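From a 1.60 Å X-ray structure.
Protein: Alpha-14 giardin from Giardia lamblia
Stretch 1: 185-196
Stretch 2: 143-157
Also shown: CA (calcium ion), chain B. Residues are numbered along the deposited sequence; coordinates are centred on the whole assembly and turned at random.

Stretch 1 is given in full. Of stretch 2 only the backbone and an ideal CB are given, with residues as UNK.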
# COMPACT_ATOMS: atom_id res chain seq x y z
N GLU A 185 -4.21 -4.02 27.64
CA GLU A 185 -4.47 -3.11 26.52
C GLU A 185 -4.24 -3.74 25.14
O GLU A 185 -4.75 -3.22 24.14
CB GLU A 185 -3.64 -1.84 26.68
CG GLU A 185 -3.98 -1.10 27.99
CD GLU A 185 -3.05 0.03 28.37
OE1 GLU A 185 -2.06 0.30 27.67
OE2 GLU A 185 -3.33 0.66 29.42
N VAL A 186 -3.49 -4.83 25.10
CA VAL A 186 -3.15 -5.47 23.82
C VAL A 186 -4.42 -5.79 23.05
O VAL A 186 -4.57 -5.42 21.88
CB VAL A 186 -2.32 -6.77 24.01
CG1 VAL A 186 -2.13 -7.50 22.69
CG2 VAL A 186 -0.96 -6.43 24.62
N SER A 187 -5.35 -6.46 23.73
CA SER A 187 -6.61 -6.84 23.11
C SER A 187 -7.42 -5.67 22.56
O SER A 187 -8.02 -5.78 21.51
CB SER A 187 -7.45 -7.70 24.07
OG SER A 187 -7.84 -6.96 25.20
N THR A 188 -7.45 -4.55 23.28
CA THR A 188 -8.18 -3.36 22.82
C THR A 188 -7.62 -2.84 21.49
O THR A 188 -8.36 -2.58 20.53
CB THR A 188 -8.06 -2.24 23.87
OG1 THR A 188 -8.59 -2.73 25.12
CG2 THR A 188 -8.79 -0.99 23.45
N TRP A 189 -6.31 -2.70 21.44
CA TRP A 189 -5.69 -2.16 20.24
C TRP A 189 -5.90 -3.06 19.04
O TRP A 189 -6.17 -2.60 17.93
CB TRP A 189 -4.20 -1.96 20.46
CG TRP A 189 -3.82 -0.75 21.30
CD1 TRP A 189 -3.23 -0.77 22.53
CD2 TRP A 189 -3.97 0.63 20.95
NE1 TRP A 189 -2.98 0.52 22.96
CE2 TRP A 189 -3.47 1.40 22.03
CE3 TRP A 189 -4.51 1.30 19.83
CZ2 TRP A 189 -3.46 2.80 22.01
CZ3 TRP A 189 -4.51 2.70 19.81
CH2 TRP A 189 -3.99 3.44 20.90
N ILE A 190 -5.74 -4.37 19.25
CA ILE A 190 -5.89 -5.31 18.14
C ILE A 190 -7.34 -5.43 17.68
O ILE A 190 -7.62 -5.41 16.49
CB ILE A 190 -5.28 -6.70 18.48
CG1 ILE A 190 -3.80 -6.56 18.86
CG2 ILE A 190 -5.47 -7.68 17.32
CD1 ILE A 190 -2.90 -5.94 17.77
N ARG A 191 -8.27 -5.51 18.63
CA ARG A 191 -9.67 -5.61 18.27
C ARG A 191 -10.10 -4.42 17.40
O ARG A 191 -10.71 -4.59 16.34
CB ARG A 191 -10.54 -5.74 19.52
CG ARG A 191 -12.02 -5.82 19.20
CD ARG A 191 -12.91 -6.10 20.42
NE ARG A 191 -12.86 -5.05 21.43
CZ ARG A 191 -12.12 -5.10 22.53
NH1 ARG A 191 -11.38 -6.15 22.79
NH2 ARG A 191 -12.15 -4.09 23.39
N ILE A 192 -9.75 -3.21 17.83
CA ILE A 192 -10.19 -2.04 17.09
C ILE A 192 -9.50 -1.97 15.73
O ILE A 192 -10.16 -1.87 14.68
CB ILE A 192 -9.92 -0.75 17.88
CG1 ILE A 192 -10.78 -0.74 19.17
CG2 ILE A 192 -10.24 0.46 17.02
CD1 ILE A 192 -10.36 0.32 20.18
N PHE A 193 -8.18 -2.04 15.73
CA PHE A 193 -7.47 -1.77 14.49
C PHE A 193 -7.48 -2.92 13.50
O PHE A 193 -7.39 -2.69 12.28
CB PHE A 193 -6.05 -1.28 14.78
CG PHE A 193 -6.00 0.15 15.25
CD1 PHE A 193 -6.40 0.50 16.56
CD2 PHE A 193 -5.59 1.17 14.39
CE1 PHE A 193 -6.39 1.84 16.98
CE2 PHE A 193 -5.58 2.51 14.81
CZ PHE A 193 -5.96 2.84 16.08
N ALA A 194 -7.64 -4.15 14.00
CA ALA A 194 -7.68 -5.31 13.10
C ALA A 194 -9.08 -5.72 12.66
O ALA A 194 -9.23 -6.30 11.58
CB ALA A 194 -6.98 -6.51 13.71
N THR A 195 -10.10 -5.45 13.50
CA THR A 195 -11.44 -6.02 13.25
C THR A 195 -12.57 -5.01 13.01
O THR A 195 -13.67 -5.41 12.62
CB THR A 195 -11.88 -7.06 14.33
OG1 THR A 195 -12.40 -6.39 15.49
CG2 THR A 195 -10.73 -7.98 14.74
N TYR A 196 -12.31 -3.72 13.22
CA TYR A 196 -13.36 -2.73 12.90
C TYR A 196 -13.54 -2.58 11.40
O TYR A 196 -12.57 -2.64 10.62
CB TYR A 196 -13.05 -1.36 13.49
CG TYR A 196 -13.61 -1.11 14.88
CD1 TYR A 196 -13.55 -2.08 15.87
CD2 TYR A 196 -14.17 0.14 15.20
CE1 TYR A 196 -14.06 -1.83 17.16
CE2 TYR A 196 -14.67 0.38 16.45
CZ TYR A 196 -14.61 -0.61 17.42
OH TYR A 196 -15.12 -0.32 18.68
N UNK A 143 5.62 -8.46 18.78
CA UNK A 143 5.48 -7.03 18.54
C UNK A 143 4.04 -6.69 18.23
O UNK A 143 3.34 -7.50 17.61
CB UNK A 143 6.39 -6.58 17.40
N UNK A 144 3.61 -5.52 18.67
CA UNK A 144 2.25 -5.05 18.35
C UNK A 144 1.97 -4.98 16.84
O UNK A 144 0.87 -5.35 16.41
CB UNK A 144 2.03 -3.67 18.97
N UNK A 145 2.94 -4.55 16.03
CA UNK A 145 2.73 -4.50 14.56
C UNK A 145 2.52 -5.91 14.02
O UNK A 145 1.77 -6.09 13.06
CB UNK A 145 3.92 -3.84 13.86
N UNK A 146 3.19 -6.90 14.62
CA UNK A 146 3.07 -8.30 14.22
C UNK A 146 1.74 -8.86 14.64
O UNK A 146 1.08 -9.52 13.83
CB UNK A 146 4.20 -9.14 14.82
N UNK A 147 1.31 -8.57 15.87
CA UNK A 147 -0.02 -9.01 16.31
C UNK A 147 -1.08 -8.42 15.37
O UNK A 147 -2.06 -9.09 15.00
CB UNK A 147 -0.28 -8.59 17.76
N UNK A 148 -0.88 -7.16 14.97
CA UNK A 148 -1.85 -6.47 14.14
C UNK A 148 -1.93 -7.12 12.75
O UNK A 148 -3.03 -7.45 12.29
CB UNK A 148 -1.49 -4.99 14.02
N UNK A 149 -0.79 -7.27 12.07
CA UNK A 149 -0.85 -7.87 10.72
C UNK A 149 -1.27 -9.35 10.75
O UNK A 149 -1.93 -9.80 9.83
CB UNK A 149 0.51 -7.74 10.03
N UNK A 150 -0.91 -10.09 11.81
CA UNK A 150 -1.39 -11.47 11.93
C UNK A 150 -2.91 -11.50 12.07
O UNK A 150 -3.59 -12.37 11.46
CB UNK A 150 -0.74 -12.16 13.13
N UNK A 151 -3.46 -10.59 12.87
CA UNK A 151 -4.91 -10.55 13.05
C UNK A 151 -5.61 -10.21 11.73
O UNK A 151 -6.68 -10.75 11.39
CB UNK A 151 -5.29 -9.53 14.13
N UNK A 152 -5.05 -9.27 11.00
CA UNK A 152 -5.61 -8.90 9.71
C UNK A 152 -5.47 -10.04 8.69
O UNK A 152 -6.42 -10.34 7.95
CB UNK A 152 -4.93 -7.64 9.19
N UNK A 153 -4.30 -10.68 8.66
CA UNK A 153 -4.05 -11.75 7.70
C UNK A 153 -5.04 -12.91 7.82
O UNK A 153 -5.36 -13.52 6.82
CB UNK A 153 -2.62 -12.28 7.88
N UNK A 154 -5.51 -13.20 9.04
CA UNK A 154 -6.37 -14.37 9.27
C UNK A 154 -7.81 -14.05 9.66
O UNK A 154 -8.63 -14.97 9.77
CB UNK A 154 -5.75 -15.24 10.37
N UNK A 155 -8.13 -12.78 9.88
CA UNK A 155 -9.44 -12.41 10.44
C UNK A 155 -10.40 -11.77 9.46
O UNK A 155 -10.25 -11.85 8.25
CB UNK A 155 -9.24 -11.45 11.61
N UNK A 156 -11.41 -11.11 10.01
CA UNK A 156 -12.45 -10.46 9.23
C UNK A 156 -12.76 -9.15 9.92
O UNK A 156 -12.43 -8.97 11.10
CB UNK A 156 -13.70 -11.34 9.09
N UNK A 157 -13.37 -8.24 9.18
CA UNK A 157 -13.86 -6.99 9.74
C UNK A 157 -15.38 -7.02 9.70
O UNK A 157 -15.98 -7.07 8.62
CB UNK A 157 -13.31 -5.78 8.98
CA CA B . -0.95 2.50 27.20

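Position 143 lies right before the helix, with nothing of stretch 1 near its CB. Many residues would fit. It is Y143, whose backbone O accepts a hydrogen bond from the N of 147 at 2.9 Å.

Position 144 points sideways. Only a long side chain could reach V186, W189 and I190, and these offer apolar surface. Methionine would suit; a shorter apolar residue would reach little beyond I190. It is M144, all three chi angles m. Its CE lies 3.7 Å from W189 CB and 4.0 Å from I190 CD1; its SD lies 4.0 Å from V186 CG1.

Positions 145 and 146 point away, so stretch 1 sets no preference. They are W145 and A146.

Position 147 points toward stretch 1. Its ideal CB is 3.7 Å from I190 CD1, with V186 beyond. An aliphatic residue, or a long one with an aliphatic stem, would suit. It is K147. Its CD packs 3.7 Å from V186 CG1.

Position 148 points sideways, its ideal CB 4.1 Å from I190 CD1. F193 and A194 lie further along, so a branched apolar residue is likely. It is L148, whose CD1 reaches F193 CB and A194 CB, both at 3.8 Å.

Positions 149 and 150 have nothing of stretch 1 near their CB. They are I149 and N150.

Position 151 points toward stretch 1. Its ideal CB is already 3.5 Å from A194 CB and 3.7 Å from I190 CG2, so a small residue suits best. It is A151. With 144, 147 and 148 it forms the hole that takes the I190 side chain.

Position 152 points sideways, its ideal CB 5.1 Å from A194 CB. A medium apolar residue would suit. It is V152, with CG2 4.0 Å from A194 CB.

Positions 153 and 154 are out of reach. They are A153 and T154; T154 OG1 donates to N150 O at 3.0 Å.

Position 155 leaves the helix at phi/psi -107/-162. An ideal CB would stand 2.7 Å from the O of 151, a clash, so glycine is expected. It is G155.

Position 156 points away, leaving many choices. It is D156; a water lies 2.6 Å from A194 O and 3.2 Å from D156 O.

Position 157 points sideways, beside the carbonyls that end helix 186-195. A long donor, lysine or arginine, would suit. It is R157. NH1 donates to Y196 O at 2.8 Å, and both NH1 and NH2 donate to F193 O at 3.1 Å. A194 O lies over one guanidinium face.

Stretch 2 (143-157) YMWAKLINAVATGDR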
# COMPACT_ATOMS: atom_id res chain seq x y z
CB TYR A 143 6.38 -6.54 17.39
CG TYR A 143 7.82 -6.81 17.71
CD1 TYR A 143 8.52 -7.82 17.07
CD2 TYR A 143 8.44 -6.10 18.74
CE1 TYR A 143 9.83 -8.10 17.39
CE2 TYR A 143 9.75 -6.38 19.08
CZ TYR A 143 10.43 -7.37 18.41
OH TYR A 143 11.73 -7.64 18.75
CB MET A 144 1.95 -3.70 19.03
CG MET A 144 1.79 -3.86 20.55
SD MET A 144 0.37 -4.89 21.02
CE MET A 144 -1.01 -3.84 20.59
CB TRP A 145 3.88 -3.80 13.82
CG TRP A 145 5.21 -4.48 13.93
CD1 TRP A 145 6.21 -4.17 14.82
CD2 TRP A 145 5.71 -5.59 13.16
NE1 TRP A 145 7.28 -5.00 14.64
CE2 TRP A 145 7.00 -5.89 13.64
CE3 TRP A 145 5.18 -6.35 12.11
CZ2 TRP A 145 7.77 -6.93 13.10
CZ3 TRP A 145 5.96 -7.38 11.57
CH2 TRP A 145 7.23 -7.67 12.08
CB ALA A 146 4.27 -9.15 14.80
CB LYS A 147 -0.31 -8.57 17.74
CG LYS A 147 0.58 -9.22 18.77
CD LYS A 147 0.21 -8.77 20.18
CE LYS A 147 1.12 -9.36 21.23
NZ LYS A 147 0.96 -10.83 21.36
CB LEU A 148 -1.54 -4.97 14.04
CG LEU A 148 -2.47 -4.17 13.14
CD1 LEU A 148 -3.91 -4.22 13.65
CD2 LEU A 148 -1.97 -2.76 13.05
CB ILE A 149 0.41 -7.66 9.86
CG1 ILE A 149 1.61 -8.44 10.43
CG2 ILE A 149 0.68 -6.16 9.71
CD1 ILE A 149 2.86 -8.40 9.50
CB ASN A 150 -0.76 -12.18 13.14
CG ASN A 150 0.69 -12.52 12.93
OD1 ASN A 150 1.15 -12.72 11.79
ND2 ASN A 150 1.43 -12.59 14.02
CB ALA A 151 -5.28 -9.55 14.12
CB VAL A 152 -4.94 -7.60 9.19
CG1 VAL A 152 -5.28 -7.34 7.73
CG2 VAL A 152 -5.35 -6.44 10.08
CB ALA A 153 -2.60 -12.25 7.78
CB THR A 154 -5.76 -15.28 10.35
OG1 THR A 154 -5.64 -14.54 11.58
CG2 THR A 154 -4.38 -15.76 9.92
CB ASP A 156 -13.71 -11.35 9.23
CG ASP A 156 -14.74 -10.95 8.16
OD1 ASP A 156 -14.55 -9.96 7.40
OD2 ASP A 156 -15.78 -11.65 8.10
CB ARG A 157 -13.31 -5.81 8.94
CG ARG A 157 -11.81 -5.61 9.15
CD ARG A 157 -11.31 -4.43 8.34
NE ARG A 157 -9.85 -4.35 8.45
CZ ARG A 157 -9.19 -3.78 9.46
NH1 ARG A 157 -9.83 -3.16 10.44
NH2 ARG A 157 -7.85 -3.78 9.46
O HOH W 1 -9.35 -8.65 10.49
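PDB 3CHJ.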